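Local coordinates for protein putative fimbriae assembly chaperone (Salmonella typhimurium, PDB 2CO7) that probably acts as a periplasmic chaperone of the PapD-like family, assisting the folding and assembly of Saf fimbrial subunits, at residues Gly144-Val149 with Ile201-Ile206. Sequence-based numbering, arbitrary orientation.
Sequences GNLRWV and IEWRVI
W148 and W203 meet in the interior of the C-terminal domain, one indole from each strand, and run side by side with opposite senses. Their planes are inclined at 47°, and the five-membered ring of W148 lies with its centroid 4.4 Å from that of the six-membered ring of W203. This is an oblique aromatic pair, neither a parallel stack nor a T-shaped one. NE1 of W148 sits over one face of the W203 indole, displaced toward CH2 and CZ3, and comes within 3.3 Å of CH2 of W203. Further along the overlap, CZ2 of W148 reaches CD2 of W203 at 3.8 Å. With CG of W203 held between its backbone N and carbonyl carbon (chi1 66°), the CB-CG bond heads toward segment 144-149.

A methyl group makes the second contact with W148. CG2 of I201 stands 3.7 Å from the centroid of the W148 six-membered ring and only 4° off the ring normal, which identifies a nearly centred CH-pi contact. L146 extends the hydrophobic surface past the tryptophan pair: its CD1 approaches NE1 of W203 obliquely at 3.8 Å, and its CB packs against CZ2 of W203 at 4.2 Å.

No hydrogen bond links the two segments. Their strands belong to different sheets: 147-151 pairs with 154-159, and 201-205 with 216-218, an arrangement consistent with side chains meeting between the layers of an immunoglobulin-like fold. Y218 and F216 bring further rings to W148 and W203, respectively. The chemistry therefore implies cohesion by dispersion and aromatic contacts, with NE1-H of W148, which leans toward the W203 face, probably adding a modest electrostatic attraction to its pi cloud.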
loop_
_atom_site.group_PDB
_atom_site.type_symbol
_atom_site.label_atom_id
_atom_site.label_comp_id
_atom_site.label_asym_id
_atom_site.label_seq_id
_atom_site.Cartn_x
_atom_site.Cartn_y
_atom_site.Cartn_z
ATOM N N GLY B 144 3.557 24.359 9.272
ATOM C CA GLY B 144 3.631 24.979 10.598
ATOM C C GLY B 144 2.286 25.522 11.068
ATOM O O GLY B 144 2.180 26.046 12.186
ATOM N N ASN B 145 1.252 25.414 10.227
ATOM C CA ASN B 145 -0.081 25.856 10.642
ATOM C C ASN B 145 -0.969 24.776 11.197
ATOM O O ASN B 145 -2.107 25.053 11.566
ATOM C CB ASN B 145 -0.768 26.613 9.534
ATOM C CG ASN B 145 -0.108 27.934 9.280
ATOM O OD1 ASN B 145 0.670 28.430 10.112
ATOM N ND2 ASN B 145 -0.397 28.517 8.143
ATOM N N LEU B 146 -0.421 23.564 11.293
ATOM C CA LEU B 146 -1.115 22.451 11.933
ATOM C C LEU B 146 -1.316 22.803 13.390
ATOM O O LEU B 146 -0.433 23.394 13.988
ATOM C CB LEU B 146 -0.311 21.155 11.808
ATOM C CG LEU B 146 -0.112 20.674 10.367
ATOM C CD1 LEU B 146 0.355 19.230 10.329
ATOM C CD2 LEU B 146 -1.394 20.823 9.569
ATOM N N ARG B 147 -2.489 22.488 13.932
ATOM C CA ARG B 147 -2.796 22.759 15.348
ATOM C C ARG B 147 -2.931 21.415 16.058
ATOM O O ARG B 147 -3.583 20.515 15.545
ATOM C CB ARG B 147 -4.092 23.573 15.468
ATOM C CG ARG B 147 -4.383 24.004 16.899
ATOM C CD ARG B 147 -5.390 25.130 17.004
ATOM N NE ARG B 147 -6.696 24.573 17.317
ATOM C CZ ARG B 147 -7.328 24.665 18.482
ATOM N NH1 ARG B 147 -6.823 25.345 19.511
ATOM N NH2 ARG B 147 -8.513 24.085 18.599
ATOM N N TRP B 148 -2.323 21.283 17.231
ATOM C CA TRP B 148 -2.320 20.033 17.972
ATOM C C TRP B 148 -3.006 20.236 19.300
ATOM O O TRP B 148 -2.874 21.291 19.957
ATOM C CB TRP B 148 -0.881 19.493 18.151
ATOM C CG TRP B 148 -0.122 19.264 16.831
ATOM C CD1 TRP B 148 0.471 20.219 16.042
ATOM C CD2 TRP B 148 0.122 18.003 16.181
ATOM N NE1 TRP B 148 1.059 19.629 14.945
ATOM C CE2 TRP B 148 0.862 18.272 15.004
ATOM C CE3 TRP B 148 -0.206 16.668 16.487
ATOM C CZ2 TRP B 148 1.293 17.257 14.136
ATOM C CZ3 TRP B 148 0.219 15.661 15.622
ATOM C CH2 TRP B 148 0.942 15.965 14.449
ATOM N N VAL B 149 -3.776 19.236 19.701
ATOM C CA VAL B 149 -4.478 19.279 20.967
ATOM C C VAL B 149 -4.220 17.922 21.602
ATOM O O VAL B 149 -4.331 16.896 20.932
ATOM C CB VAL B 149 -5.995 19.530 20.760
ATOM C CG1 VAL B 149 -6.714 19.678 22.092
ATOM C CG2 VAL B 149 -6.222 20.764 19.907
ATOM N N ILE B 201 5.386 18.597 20.301
ATOM C CA ILE B 201 5.253 17.743 19.151
ATOM C C ILE B 201 6.276 18.178 18.135
ATOM O O ILE B 201 6.523 19.376 17.965
ATOM C CB ILE B 201 3.837 17.834 18.566
ATOM C CG1 ILE B 201 2.826 17.511 19.662
ATOM C CG2 ILE B 201 3.661 16.875 17.375
ATOM C CD1 ILE B 201 1.646 18.438 19.663
ATOM N N GLU B 202 6.880 17.199 17.470
ATOM C CA GLU B 202 7.761 17.454 16.340
ATOM C C GLU B 202 7.306 16.578 15.186
ATOM O O GLU B 202 6.924 15.429 15.397
ATOM C CB GLU B 202 9.229 17.167 16.692
ATOM C CG GLU B 202 10.186 17.329 15.493
ATOM C CD GLU B 202 11.654 17.036 15.810
ATOM O OE1 GLU B 202 12.061 17.216 16.976
ATOM O OE2 GLU B 202 12.405 16.621 14.887
ATOM N N TRP B 203 7.337 17.121 13.974
ATOM C CA TRP B 203 6.938 16.365 12.803
ATOM C C TRP B 203 7.636 16.857 11.565
ATOM O O TRP B 203 8.227 17.942 11.564
ATOM C CB TRP B 203 5.409 16.419 12.590
ATOM C CG TRP B 203 4.855 17.790 12.235
ATOM C CD1 TRP B 203 4.488 18.229 10.994
ATOM C CD2 TRP B 203 4.589 18.872 13.142
ATOM N NE1 TRP B 203 4.020 19.531 11.075
ATOM C CE2 TRP B 203 4.056 19.942 12.380
ATOM C CE3 TRP B 203 4.733 19.036 14.526
ATOM C CZ2 TRP B 203 3.689 21.173 12.962
ATOM C CZ3 TRP B 203 4.377 20.245 15.101
ATOM C CH2 TRP B 203 3.856 21.304 14.307
ATOM N N ARG B 204 7.566 16.029 10.529
ATOM C CA ARG B 204 7.997 16.394 9.192
ATOM C C ARG B 204 6.857 16.029 8.241
ATOM O O ARG B 204 5.919 15.326 8.626
ATOM C CB ARG B 204 9.273 15.653 8.808
ATOM C CG ARG B 204 10.510 16.025 9.632
ATOM C CD ARG B 204 11.573 14.984 9.421
ATOM N NE ARG B 204 12.711 15.107 10.325
ATOM C CZ ARG B 204 13.869 15.683 10.007
ATOM N NH1 ARG B 204 14.039 16.235 8.810
ATOM N NH2 ARG B 204 14.854 15.732 10.907
ATOM N N VAL B 205 6.904 16.562 7.036
ATOM C CA VAL B 205 5.976 16.120 6.017
ATOM C C VAL B 205 6.762 15.482 4.885
ATOM O O VAL B 205 7.884 15.842 4.618
ATOM C CB VAL B 205 5.015 17.230 5.485
ATOM C CG1 VAL B 205 4.109 17.785 6.655
ATOM C CG2 VAL B 205 5.781 18.348 4.799
ATOM N N ILE B 206 6.148 14.513 4.228
ATOM C CA ILE B 206 6.744 13.968 3.027
ATOM C C ILE B 206 6.420 14.993 1.921
ATOM O O ILE B 206 5.247 15.366 1.729
ATOM C CB ILE B 206 6.180 12.589 2.683
ATOM C CG1 ILE B 206 6.364 11.603 3.861
ATOM C CG2 ILE B 206 6.892 12.026 1.413
ATOM C CD1 ILE B 206 5.691 10.252 3.579
#